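Local coordinates for protein Dot/Icm T4SS effector (Legionella pneumophila subsp. pneumophila, PDB 4HFV) that is of unknown molecular function but is probably delivered into host cells as an effector through the Dot/Icm type IV secretion system, at residues 6-12 with 73-78; 82-86 with 167-171; 15-19 with 105-109; 133-138 with 149-154; 23-28 with 43-47. All coordinates share one frame; numbering follows the deposited sequence. Where two conformers were deposited one is given.

Contact 1 (6-12 with 73-78)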
# COMPACT_ATOMS: atom_id res chain seq x y z
N LEU A 6 -13.42 17.19 -5.73
CA LEU A 6 -13.83 17.11 -4.33
C LEU A 6 -14.82 18.23 -3.97
O LEU A 6 -14.62 19.38 -4.34
CB LEU A 6 -12.64 17.17 -3.38
CG LEU A 6 -11.64 16.03 -3.45
CD1 LEU A 6 -10.44 16.38 -2.58
CD2 LEU A 6 -12.28 14.73 -3.00
N VAL A 7 -15.88 17.89 -3.25
CA VAL A 7 -16.77 18.93 -2.74
C VAL A 7 -16.07 19.67 -1.60
O VAL A 7 -15.55 19.02 -0.70
CB VAL A 7 -18.09 18.35 -2.17
CG1 VAL A 7 -19.02 19.49 -1.69
CG2 VAL A 7 -18.81 17.50 -3.22
N ALA A 8 -16.12 21.00 -1.57
CA ALA A 8 -15.49 21.71 -0.44
C ALA A 8 -15.99 21.20 0.92
O ALA A 8 -17.18 20.84 1.09
CB ALA A 8 -15.62 23.23 -0.57
N TYR A 9 -15.08 21.12 1.90
CA TYR A 9 -15.40 20.52 3.19
C TYR A 9 -16.62 21.16 3.93
O TYR A 9 -17.52 20.45 4.42
CB TYR A 9 -14.18 20.55 4.12
CG TYR A 9 -14.48 20.04 5.49
CD1 TYR A 9 -14.54 18.70 5.75
CD2 TYR A 9 -14.74 20.93 6.54
CE1 TYR A 9 -14.86 18.23 7.02
CE2 TYR A 9 -15.06 20.47 7.80
CZ TYR A 9 -15.11 19.11 8.05
OH TYR A 9 -15.42 18.64 9.33
N GLU A 10 -16.65 22.49 4.05
CA GLU A 10 -17.75 23.07 4.85
C GLU A 10 -19.11 22.74 4.25
O GLU A 10 -20.06 22.41 4.97
CB GLU A 10 -17.60 24.56 5.02
CG GLU A 10 -16.40 24.96 5.90
CD GLU A 10 -16.49 24.41 7.34
OE1 GLU A 10 -17.61 24.36 7.88
OE2 GLU A 10 -15.44 24.04 7.92
N LYS A 11 -19.20 22.86 2.93
CA LYS A 11 -20.41 22.60 2.21
C LYS A 11 -20.83 21.14 2.40
O LYS A 11 -22.01 20.86 2.73
CB LYS A 11 -20.22 22.90 0.73
CG LYS A 11 -21.51 22.82 -0.06
CD LYS A 11 -21.26 22.18 -1.38
CE LYS A 11 -21.82 23.01 -2.51
NZ LYS A 11 -23.19 22.56 -2.93
N LEU A 12 -19.89 20.22 2.26
CA LEU A 12 -20.19 18.80 2.39
C LEU A 12 -20.63 18.45 3.81
O LEU A 12 -21.57 17.68 4.01
CB LEU A 12 -18.96 17.93 1.97
CG LEU A 12 -19.21 16.42 2.01
CD1 LEU A 12 -20.42 15.97 1.22
CD2 LEU A 12 -17.95 15.67 1.53
N LYS A 73 -8.90 18.07 4.49
CA LYS A 73 -10.18 17.87 5.17
C LYS A 73 -11.25 17.42 4.17
O LYS A 73 -11.99 16.45 4.39
CB LYS A 73 -10.64 19.15 5.86
CG LYS A 73 -9.85 19.55 7.08
CD LYS A 73 -10.23 20.93 7.56
CE LYS A 73 -11.53 20.92 8.32
NZ LYS A 73 -11.95 22.34 8.63
N ALA A 74 -11.32 18.08 3.03
CA ALA A 74 -12.33 17.70 2.04
C ALA A 74 -12.10 16.28 1.53
O ALA A 74 -13.05 15.45 1.36
CB ALA A 74 -12.36 18.72 0.88
N ARG A 75 -10.84 15.96 1.25
CA ARG A 75 -10.53 14.63 0.72
C ARG A 75 -10.99 13.53 1.67
O ARG A 75 -11.62 12.55 1.25
CB ARG A 75 -9.04 14.47 0.39
CG ARG A 75 -8.77 13.14 -0.34
CD ARG A 75 -7.38 13.06 -1.00
NE ARG A 75 -7.16 14.12 -1.99
CZ ARG A 75 -6.46 15.24 -1.77
NH1 ARG A 75 -6.36 16.13 -2.76
NH2 ARG A 75 -5.88 15.48 -0.59
N VAL A 76 -10.71 13.70 2.96
CA VAL A 76 -11.21 12.74 3.94
C VAL A 76 -12.72 12.62 3.97
O VAL A 76 -13.27 11.48 3.93
CB VAL A 76 -10.65 12.99 5.34
CG1 VAL A 76 -11.26 11.99 6.35
CG2 VAL A 76 -9.09 12.86 5.33
N LEU A 77 -13.43 13.74 4.08
CA LEU A 77 -14.89 13.66 4.20
C LEU A 77 -15.53 13.13 2.91
O LEU A 77 -16.41 12.29 2.97
CB LEU A 77 -15.50 14.99 4.68
CG LEU A 77 -16.99 14.96 5.07
CD1 LEU A 77 -17.33 13.93 6.19
CD2 LEU A 77 -17.46 16.35 5.48
N ASN A 78 -15.07 13.60 1.74
CA ASN A 78 -15.58 13.06 0.48
C ASN A 78 -15.37 11.56 0.42
O ASN A 78 -16.28 10.82 0.05
CB ASN A 78 -14.89 13.70 -0.73
CG ASN A 78 -15.46 15.07 -1.09
OD1 ASN A 78 -16.20 15.19 -2.06
ND2 ASN A 78 -15.08 16.10 -0.37
O HOH W 1 -14.05 22.80 10.40
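The amide nitrogen of N78 is gripped by two carbonyls: ND2 donates to O of V7 across the contact at 3.0 Å, and to O of A74 one turn back on its own helix at 2.7 Å. Both acceptors lie close to the amide plane, so between them they use the two N-H groups and fix the rotation of the amide. The approach to V7 O is in the carbonyl plane, on a lone pair, whereas A74 O, which also receives the backbone N of N78, is met from above its plane. On the other end of the amide, OD1 accepts N of V7 at 3.0 Å with an N-H...O angle of 161°. One side chain thus reads both polar groups of a single backbone residue; the first torsion (chi1 -81°), with CG beside the backbone N, turns the amide toward V7.

Other side chains pack beside this pairing. L6 drops CD2 onto CB of N78 and lays CD1 over one face of the R75 guanidinium, which is paired with E71. K73 carries CE over a face of the Y9 ring, 3.9 Å from its centroid in a CH-pi contact, while the phenol OH reaches D64. At the tip of K73, NZ makes a long salt bridge with E10 OE2, which a water also spans. L77 CD2 meets CE1 of Y9, and L12 CD2 packs on L77 CG. With A8 at the N-cap, the arrangement is that of an incoming chain docked by an asparagine just before it enters helix 9-27 of an all-helical fold.

Contact 2 (82-86 with 167-171)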
# COMPACT_ATOMS: atom_id res chain seq x y z
N TYR A 82 -18.30 8.83 0.12
CA TYR A 82 -18.29 7.93 -1.03
C TYR A 82 -18.27 6.48 -0.59
O TYR A 82 -19.02 5.67 -1.10
CB TYR A 82 -17.11 8.22 -1.95
CG TYR A 82 -17.24 7.49 -3.26
CD1 TYR A 82 -16.79 6.19 -3.38
CD2 TYR A 82 -17.89 8.08 -4.36
CE1 TYR A 82 -16.92 5.50 -4.56
CE2 TYR A 82 -18.03 7.39 -5.55
CZ TYR A 82 -17.54 6.09 -5.64
OH TYR A 82 -17.63 5.36 -6.79
N TYR A 83 -17.41 6.16 0.38
CA TYR A 83 -17.30 4.81 0.92
C TYR A 83 -18.62 4.31 1.54
O TYR A 83 -19.06 3.18 1.31
CB TYR A 83 -16.14 4.79 1.94
CG TYR A 83 -15.80 3.43 2.55
CD1 TYR A 83 -15.56 2.31 1.77
CD2 TYR A 83 -15.67 3.31 3.94
CE1 TYR A 83 -15.20 1.10 2.37
CE2 TYR A 83 -15.34 2.12 4.53
CZ TYR A 83 -15.11 1.02 3.77
OH TYR A 83 -14.80 -0.15 4.42
N ILE A 84 -19.23 5.14 2.36
CA ILE A 84 -20.48 4.70 2.98
C ILE A 84 -21.57 4.55 1.94
O ILE A 84 -22.35 3.61 2.00
CB ILE A 84 -20.94 5.66 4.09
CG1 ILE A 84 -20.08 5.40 5.34
CG2 ILE A 84 -22.42 5.43 4.37
CD1 ILE A 84 -20.14 6.51 6.33
N ARG A 85 -21.62 5.47 0.97
CA ARG A 85 -22.54 5.31 -0.18
C ARG A 85 -22.34 3.93 -0.86
O ARG A 85 -23.30 3.20 -1.14
CB ARG A 85 -22.29 6.43 -1.21
CG ARG A 85 -23.18 6.40 -2.48
CD ARG A 85 -23.02 7.68 -3.30
NE ARG A 85 -23.75 7.68 -4.57
CZ ARG A 85 -23.31 7.12 -5.69
NH1 ARG A 85 -22.15 6.51 -5.69
NH2 ARG A 85 -24.00 7.19 -6.83
N ASP A 86 -21.10 3.55 -1.12
CA ASP A 86 -20.84 2.28 -1.77
C ASP A 86 -21.27 1.08 -0.90
O ASP A 86 -21.80 0.07 -1.38
CB ASP A 86 -19.35 2.19 -2.08
CG ASP A 86 -19.02 1.01 -2.97
OD1 ASP A 86 -19.47 1.02 -4.11
OD2 ASP A 86 -18.30 0.09 -2.52
N GLU A 167 -10.24 -3.02 4.99
CA GLU A 167 -11.01 -2.98 3.76
C GLU A 167 -10.51 -1.83 2.86
O GLU A 167 -10.30 -2.03 1.67
CB GLU A 167 -12.49 -2.82 4.06
CG GLU A 167 -13.34 -2.49 2.81
CD GLU A 167 -13.42 -3.62 1.82
OE1 GLU A 167 -13.43 -4.80 2.24
OE2 GLU A 167 -13.48 -3.31 0.60
N LEU A 168 -10.32 -0.65 3.43
CA LEU A 168 -9.85 0.50 2.68
C LEU A 168 -8.47 0.21 2.10
O LEU A 168 -8.16 0.54 0.94
CB LEU A 168 -9.82 1.75 3.58
CG LEU A 168 -11.24 2.33 3.87
CD1 LEU A 168 -11.15 3.34 4.95
CD2 LEU A 168 -11.78 2.98 2.60
N SER A 169 -7.64 -0.45 2.89
CA SER A 169 -6.34 -0.84 2.43
C SER A 169 -6.45 -1.85 1.27
O SER A 169 -5.74 -1.74 0.27
CB SER A 169 -5.55 -1.40 3.61
OG SER A 169 -4.49 -2.15 3.16
N ASP A 170 -7.39 -2.78 1.36
CA ASP A 170 -7.56 -3.71 0.27
C ASP A 170 -7.98 -3.00 -1.01
O ASP A 170 -7.51 -3.32 -2.11
CB ASP A 170 -8.59 -4.78 0.59
CG ASP A 170 -8.15 -5.71 1.69
OD1 ASP A 170 -6.94 -5.79 1.96
OD2 ASP A 170 -9.04 -6.39 2.26
N ARG A 171 -8.92 -2.05 -0.91
CA ARG A 171 -9.39 -1.38 -2.11
C ARG A 171 -8.29 -0.56 -2.77
O ARG A 171 -8.14 -0.56 -4.00
CB ARG A 171 -10.60 -0.50 -1.80
CG ARG A 171 -11.78 -1.27 -1.31
CD ARG A 171 -12.97 -0.31 -0.99
NE ARG A 171 -14.12 -1.08 -0.54
CZ ARG A 171 -15.38 -0.78 -0.81
NH1 ARG A 171 -15.67 0.28 -1.55
NH2 ARG A 171 -16.34 -1.55 -0.34
O HOH W 2 -19.06 -1.69 -0.34
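D86, R171 and E167 form the charged part of this contact. NH1 of R171 donates to OD2 of D86 at 2.8 Å, meeting the oxygen from above the carboxylate plane, while the bond from NH2 to the same oxygen is weak. A water bridges OD2 and NH2. Further back on the guanidinium, NE donates to OE2 of E167 at 2.6 Å, nearly straight (167°) and on the anti lone pair. The two acids thus hold the guanidinium of R171, a chain extended from CG to NE, at two edges and fix its orientation.

Ring contacts come from Y83, whose CG is anti to the backbone N (chi1 -176°), sending the phenol across to helix 161-188. Its edge atom CE1 stands over the centre of the guanidinium face, 3.7 Å from R171 CZ, with the two planes nearly perpendicular. L168 CD2 sits over the middle of one ring face in a CH-pi contact, 3.8 Å from the centroid. At the phenol end, OH touches CG of E167 and hydrogen-bonds D164.

The short segments cross at 94°, their axes 13.1 Å apart, so long side chains bridge them. This salt-bridge network joins helix 70-90 to helix 161-188, which carries S169 of the succinate site and whose D170 hydrogen-bonds H173 of the second subunit.

Contact 3 (15-19 with 105-109)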
# COMPACT_ATOMS: atom_id res chain seq x y z
N SER A 15 -24.17 19.52 4.13
CA SER A 15 -25.24 18.77 3.50
C SER A 15 -25.34 17.40 4.14
O SER A 15 -26.43 16.85 4.23
CB SER A 15 -25.08 18.68 1.97
OG SER A 15 -23.96 17.92 1.66
N ILE A 16 -24.24 16.86 4.66
CA ILE A 16 -24.31 15.58 5.33
C ILE A 16 -25.10 15.74 6.64
O ILE A 16 -25.90 14.89 7.00
CB ILE A 16 -22.90 14.99 5.59
CG1 ILE A 16 -22.32 14.44 4.28
CG2 ILE A 16 -22.94 13.88 6.66
CD1 ILE A 16 -20.89 14.10 4.41
N ARG A 17 -24.85 16.84 7.35
CA ARG A 17 -25.54 17.07 8.60
C ARG A 17 -27.04 17.23 8.25
O ARG A 17 -27.90 16.73 8.99
CB ARG A 17 -24.99 18.31 9.32
CG ARG A 17 -23.62 18.09 10.00
CD ARG A 17 -23.12 19.30 10.79
NE ARG A 17 -24.22 19.85 11.57
CZ ARG A 17 -24.51 19.52 12.83
NH1 ARG A 17 -23.73 18.70 13.53
NH2 ARG A 17 -25.59 20.03 13.41
N GLU A 18 -27.35 17.88 7.13
CA GLU A 18 -28.76 18.10 6.78
C GLU A 18 -29.43 16.75 6.50
O GLU A 18 -30.58 16.51 6.96
CB GLU A 18 -28.96 19.05 5.61
CG GLU A 18 -30.48 19.38 5.34
CD GLU A 18 -31.32 19.75 6.60
OE1 GLU A 18 -30.84 20.52 7.46
OE2 GLU A 18 -32.48 19.26 6.73
N SER A 19 -28.75 15.87 5.78
CA SER A 19 -29.33 14.57 5.45
C SER A 19 -29.52 13.71 6.71
O SER A 19 -30.44 12.89 6.79
CB SER A 19 -28.49 13.87 4.38
OG SER A 19 -28.46 14.65 3.19
N SER A 105 -29.14 11.00 -0.87
CA SER A 105 -28.58 12.21 -0.28
C SER A 105 -27.05 12.24 -0.38
O SER A 105 -26.45 13.32 -0.61
CB SER A 105 -29.07 12.37 1.17
OG SER A 105 -28.21 11.70 2.11
N LEU A 106 -26.42 11.06 -0.29
CA LEU A 106 -24.99 10.99 -0.45
C LEU A 106 -24.60 11.27 -1.91
O LEU A 106 -23.66 12.01 -2.16
CB LEU A 106 -24.44 9.64 0.03
CG LEU A 106 -24.62 9.48 1.53
CD1 LEU A 106 -24.32 8.05 1.96
CD2 LEU A 106 -23.73 10.44 2.27
N THR A 107 -25.36 10.75 -2.88
CA THR A 107 -25.08 11.02 -4.28
C THR A 107 -25.14 12.53 -4.54
O THR A 107 -24.27 13.11 -5.20
CB THR A 107 -26.13 10.37 -5.16
OG1 THR A 107 -26.13 8.95 -4.91
CG2 THR A 107 -25.90 10.73 -6.65
N ILE A 108 -26.21 13.14 -4.02
CA ILE A 108 -26.42 14.59 -4.13
C ILE A 108 -25.33 15.40 -3.42
O ILE A 108 -24.82 16.34 -3.99
CB ILE A 108 -27.81 15.04 -3.56
CG1 ILE A 108 -29.00 14.36 -4.27
CG2 ILE A 108 -27.95 16.53 -3.65
CD1 ILE A 108 -29.04 14.62 -5.71
N SER A 109 -24.98 15.04 -2.20
CA SER A 109 -24.00 15.79 -1.42
C SER A 109 -22.66 15.82 -2.14
O SER A 109 -21.94 16.81 -2.13
CB SER A 109 -23.82 15.19 -0.03
OG SER A 109 -24.95 15.42 0.80
O HOH W 3 -22.53 18.89 -0.24
O HOH W 4 -25.84 13.53 2.36
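S109, the residue most covered here, brings its OG to 2.8 Å from OG of S15, and S15 OG also lies 3.2 Å from CB of S109. The first torsion of S109 (chi1 -72°) sets OG beside its backbone N and anti to the carbonyl carbon. From there the hydroxyl also meets a water at 2.6 Å; in the conformer given for S19, this water also reaches OG of S19, a link that is therefore less certain. A different water ties the backbone of S109 to its partner, donating to O of S109 and lying 2.6 Å from OG of S15. S109 is thus held to the opposing helix through its side chain and through its carbonyl.

These serines belong to two helices of an all-helical fold, 9-27 and 101-109, whose short segments run antiparallel at 162° with axes 9.9 Å apart. S15 faces S109 and S19 faces S105; the four-residue step on each helix brings both pairs to the same interface. Small side chains let hydroxyls and methylene groups meet directly here, with two waters interleaved.

S19 and S105 are the next most covered residues. OG of S19, modelled in one of two conformers, comes 3.1 Å from CB of S105, a detail that rests on the choice of conformer. S105 turns its own OG back to O of F102, a bond within its helix. Beside the polar row, I16 packs on L77 of helix 70-90, while L106 turns to I84 and R85 of that same helix.

Contact 4 (133-138 with 149-154)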
# COMPACT_ATOMS: atom_id res chain seq x y z
N PHE A 133 -6.23 8.61 7.77
CA PHE A 133 -6.95 9.34 8.76
C PHE A 133 -7.42 8.43 9.88
O PHE A 133 -7.17 8.72 11.06
CB PHE A 133 -8.15 10.07 8.10
CG PHE A 133 -9.14 10.58 9.07
CD1 PHE A 133 -8.97 11.83 9.67
CD2 PHE A 133 -10.27 9.83 9.36
CE1 PHE A 133 -9.93 12.30 10.56
CE2 PHE A 133 -11.22 10.30 10.25
CZ PHE A 133 -11.06 11.52 10.84
N LEU A 134 -8.05 7.31 9.53
CA LEU A 134 -8.53 6.40 10.57
C LEU A 134 -7.38 5.83 11.43
O LEU A 134 -7.48 5.72 12.67
CB LEU A 134 -9.39 5.27 9.96
CG LEU A 134 -10.77 5.69 9.38
CD1 LEU A 134 -11.39 4.55 8.66
CD2 LEU A 134 -11.78 6.16 10.41
N ARG A 135 -6.30 5.43 10.79
CA ARG A 135 -5.11 4.94 11.51
C ARG A 135 -4.59 6.00 12.49
O ARG A 135 -4.20 5.68 13.62
CB ARG A 135 -4.01 4.52 10.53
CG ARG A 135 -4.28 3.18 9.80
CD ARG A 135 -2.94 2.60 9.20
NE ARG A 135 -2.62 3.15 7.89
CZ ARG A 135 -1.72 4.10 7.64
NH1 ARG A 135 -1.55 4.53 6.39
NH2 ARG A 135 -0.99 4.63 8.62
N SER A 136 -4.68 7.26 12.08
CA SER A 136 -4.19 8.35 12.93
C SER A 136 -5.05 8.50 14.19
O SER A 136 -4.60 9.09 15.16
CB SER A 136 -4.12 9.67 12.15
OG SER A 136 -5.40 10.32 12.12
N HIS A 137 -6.26 7.92 14.17
CA HIS A 137 -7.18 7.98 15.29
C HIS A 137 -7.42 6.61 15.89
O HIS A 137 -8.30 6.47 16.70
CB HIS A 137 -8.52 8.61 14.89
CG HIS A 137 -8.41 10.06 14.55
ND1 HIS A 137 -8.11 11.01 15.49
CD2 HIS A 137 -8.47 10.71 13.36
CE1 HIS A 137 -8.01 12.19 14.90
NE2 HIS A 137 -8.21 12.03 13.61
N VAL A 138 -6.59 5.62 15.53
CA VAL A 138 -6.63 4.33 16.18
C VAL A 138 -5.28 3.96 16.85
O VAL A 138 -5.24 3.46 17.96
CB VAL A 138 -7.04 3.23 15.17
CG1 VAL A 138 -7.02 1.85 15.83
CG2 VAL A 138 -8.45 3.54 14.59
N LEU A 149 -4.06 3.79 20.62
CA LEU A 149 -4.35 4.96 21.46
C LEU A 149 -5.25 4.55 22.62
O LEU A 149 -6.13 3.73 22.44
CB LEU A 149 -5.05 6.05 20.64
CG LEU A 149 -4.30 6.55 19.40
CD1 LEU A 149 -5.19 7.42 18.52
CD2 LEU A 149 -3.05 7.30 19.80
N ASP A 150 -5.02 5.11 23.81
CA ASP A 150 -5.89 4.84 24.97
C ASP A 150 -7.33 5.31 24.69
O ASP A 150 -8.30 4.66 25.07
CB ASP A 150 -5.36 5.56 26.25
CG ASP A 150 -4.43 4.68 27.09
OD1 ASP A 150 -4.39 3.45 26.85
OD2 ASP A 150 -3.75 5.23 28.01
N LYS A 151 -7.45 6.45 24.04
CA LYS A 151 -8.76 6.97 23.67
C LYS A 151 -9.07 6.60 22.23
O LYS A 151 -8.32 6.96 21.33
CB LYS A 151 -8.81 8.49 23.87
CG LYS A 151 -8.96 8.87 25.34
CD LYS A 151 -8.96 10.38 25.57
CE LYS A 151 -8.97 10.69 27.07
NZ LYS A 151 -10.24 10.26 27.72
N GLN A 152 -10.17 5.89 22.02
CA GLN A 152 -10.56 5.42 20.69
C GLN A 152 -11.83 6.15 20.23
O GLN A 152 -12.94 5.70 20.50
CB GLN A 152 -10.81 3.91 20.75
CG GLN A 152 -9.56 3.08 20.96
CD GLN A 152 -8.71 3.00 19.72
OE1 GLN A 152 -9.20 2.73 18.63
NE2 GLN A 152 -7.41 3.21 19.89
N PRO A 153 -11.68 7.27 19.51
CA PRO A 153 -12.89 8.00 19.09
C PRO A 153 -13.82 7.14 18.20
O PRO A 153 -15.02 7.41 18.10
CB PRO A 153 -12.32 9.18 18.30
CG PRO A 153 -10.86 8.75 17.91
CD PRO A 153 -10.43 7.92 19.04
N PHE A 154 -13.26 6.12 17.53
CA PHE A 154 -14.05 5.29 16.64
C PHE A 154 -14.53 3.97 17.24
O PHE A 154 -14.99 3.10 16.51
CB PHE A 154 -13.34 5.06 15.30
CG PHE A 154 -13.28 6.28 14.44
CD1 PHE A 154 -12.15 7.07 14.41
CD2 PHE A 154 -14.42 6.69 13.73
CE1 PHE A 154 -12.10 8.23 13.66
CE2 PHE A 154 -14.38 7.85 12.96
CZ PHE A 154 -13.23 8.62 12.92
O HOH W 5 -10.51 5.00 17.50
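F154 inserts its ring against the helix that carries F133 and L134. CD2 of L134 lies over the centre of one ring face, 3.8 Å from the centroid, in a CH-pi contact. CZ of F154 touches CE2 of F133 at 3.7 Å, the two side chains crossing at about a right angle, and CB of H137 comes up at the ring edge. Beside the phenylalanine, P153 sets CG against the same CB and CD against the carbonyl O of H137, while L149 lays CD1 against C of H137.

The polar core of this first shell is O of V138, which receives two donors at 2.9 Å each, NE2 of Q152 and the backbone N of L149. NE2 approaches in the carbonyl plane, on a lone pair; the L149 donor is tilted from it. Here the chain leaving helix 120-136 is met by the loop leading to helix 161-188, so the bonds close off the intervening excursion.

What positions Q152 is a bend at chi2 (-74°), which folds the amide back so that NE2 also donates to O of L149. Its other end, OE1, accepts from a water that also donates to O of H137 and accepts N of F154. Further out, the H137 ring sets CD2 over a face of F133. T59 and L62 of helix 49-64 and V161 of helix 161-188 border F154.

Contact 5 (23-28 with 43-47)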
# COMPACT_ATOMS: atom_id res chain seq x y z
N LEU A 23 -33.01 12.13 7.97
CA LEU A 23 -33.09 10.70 8.33
C LEU A 23 -33.72 10.52 9.71
O LEU A 23 -34.60 9.69 9.91
CB LEU A 23 -31.67 10.04 8.30
CG LEU A 23 -31.67 8.50 8.39
CD1 LEU A 23 -32.42 7.87 7.16
CD2 LEU A 23 -30.25 7.94 8.50
N ILE A 24 -33.27 11.30 10.68
CA ILE A 24 -33.81 11.25 12.02
C ILE A 24 -35.32 11.58 12.01
O ILE A 24 -36.14 10.87 12.61
CB ILE A 24 -33.04 12.24 12.95
CG1 ILE A 24 -31.63 11.69 13.28
CG2 ILE A 24 -33.79 12.47 14.26
CD1 ILE A 24 -30.66 12.78 13.76
N LYS A 25 -35.67 12.66 11.31
CA LYS A 25 -37.02 13.13 11.26
C LYS A 25 -37.94 12.18 10.47
O LYS A 25 -39.13 12.17 10.75
CB LYS A 25 -37.07 14.57 10.72
CG LYS A 25 -36.74 15.61 11.80
CD LYS A 25 -36.48 16.99 11.18
CE LYS A 25 -36.32 18.09 12.26
NZ LYS A 25 -36.19 19.43 11.62
N SER A 26 -37.39 11.40 9.53
CA SER A 26 -38.20 10.42 8.79
C SER A 26 -38.71 9.33 9.72
O SER A 26 -39.71 8.70 9.42
CB SER A 26 -37.46 9.79 7.59
OG SER A 26 -36.43 8.91 8.01
N HIS A 27 -38.03 9.09 10.84
CA HIS A 27 -38.55 8.15 11.85
C HIS A 27 -39.42 8.86 12.90
O HIS A 27 -40.44 8.33 13.34
CB HIS A 27 -37.42 7.35 12.55
CG HIS A 27 -37.92 6.46 13.66
ND1 HIS A 27 -37.64 6.70 14.99
CD2 HIS A 27 -38.72 5.37 13.64
CE1 HIS A 27 -38.23 5.78 15.73
NE2 HIS A 27 -38.90 4.97 14.94
N ASN A 28 -39.02 10.07 13.30
CA ASN A 28 -39.71 10.79 14.35
C ASN A 28 -39.75 12.26 14.03
O ASN A 28 -38.76 12.96 14.20
CB ASN A 28 -39.02 10.58 15.72
CG ASN A 28 -39.73 11.30 16.86
OD1 ASN A 28 -40.82 11.85 16.70
ND2 ASN A 28 -39.11 11.27 18.04
N LYS A 43 -30.05 7.62 17.94
CA LYS A 43 -30.90 6.53 18.38
C LYS A 43 -32.21 6.41 17.54
O LYS A 43 -32.85 5.35 17.49
CB LYS A 43 -31.22 6.72 19.86
CG LYS A 43 -31.73 8.16 20.16
CD LYS A 43 -32.18 8.38 21.61
CE LYS A 43 -32.90 9.72 21.77
NZ LYS A 43 -32.99 10.10 23.21
N GLU A 44 -32.59 7.50 16.86
CA GLU A 44 -33.82 7.53 16.07
C GLU A 44 -33.74 6.81 14.73
O GLU A 44 -34.77 6.41 14.19
CB GLU A 44 -34.26 8.97 15.83
CG GLU A 44 -34.60 9.72 17.11
CD GLU A 44 -35.95 9.34 17.72
OE1 GLU A 44 -36.68 8.43 17.25
OE2 GLU A 44 -36.29 9.99 18.71
N VAL A 45 -32.53 6.62 14.21
CA VAL A 45 -32.34 5.96 12.91
C VAL A 45 -32.19 4.45 13.07
O VAL A 45 -32.00 3.94 14.17
CB VAL A 45 -31.18 6.61 12.11
CG1 VAL A 45 -31.36 8.12 12.06
CG2 VAL A 45 -29.82 6.25 12.70
N SER A 46 -32.32 3.72 11.96
CA SER A 46 -32.26 2.25 12.01
C SER A 46 -30.92 1.74 12.55
O SER A 46 -29.89 2.40 12.43
CB SER A 46 -32.49 1.67 10.62
OG SER A 46 -31.36 1.92 9.80
N ARG A 47 -30.92 0.53 13.10
CA ARG A 47 -29.71 -0.05 13.70
C ARG A 47 -28.62 -0.06 12.64
O ARG A 47 -27.47 0.30 12.87
CB ARG A 47 -30.01 -1.45 14.26
CG ARG A 47 -28.78 -2.19 14.80
CD ARG A 47 -29.15 -3.31 15.77
NE ARG A 47 -28.00 -4.14 16.15
CZ ARG A 47 -28.08 -5.20 16.96
NH1 ARG A 47 -29.25 -5.55 17.47
NH2 ARG A 47 -26.99 -5.90 17.26
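A histidine–carboxylate hydrogen bond ties the last part of helix 9-27 to the loop that leads into helix 49-64, with E44 as the acid. ND1 of H27 donates to OE1 of E44 at 3.0 Å; the oxygen lies in the ring plane, although the N-H...O angle of 138° leaves the bond bent. H27 arrives there with CG anti to its backbone N (chi1 176°), in one of two modelled conformers, and the bond is to that extent doubtful. The second carboxylate oxygen, OE2, takes ND2 of N28 at 3.2 Å, straight at the hydrogen but from above the carboxylate plane. E44 is bent at chi2, and each of its oxygens is engaged by a different side chain of segment 23-28. OD1 of N28, the other end of that amide, accepts a hydrogen bond from N of K30.

Beneath the charge, apolar groups pack across. CG2 of I24 meets CB of E44 at 3.9 Å, and I24 also leans on A31, L38 and S41 of the intervening loop. S46 uses OG to cap N of R49, so the loop that holds E44 leads into helix 49-64. V45 lodges its CG1 between the two helix side chains, 3.7 Å from CG of L23 and 3.8 Å from CG1 of I24.

Three of the contacts share helix 9-27: contact 1 at its start, contact 3 along its middle and contact 5 at its far end. Contacts 1 and 3 touch, with V7 CG2 3.4 Å from O of S109, while contact 5 lies some 25 Å from contact 1, centre to centre. Helix 70-90 joins contacts 1 and 2, and R85 NE probably hydrogen-bonds T107 OG1 at 2.7 Å, tying contact 2 to contact 3. Contact 4 reaches contact 2 through L134 and L168, and contact 1 through V76 and F133. Contact 2 carries S169 of the succinate site; R171 lies about 7 Å from H173, side chain to side chain.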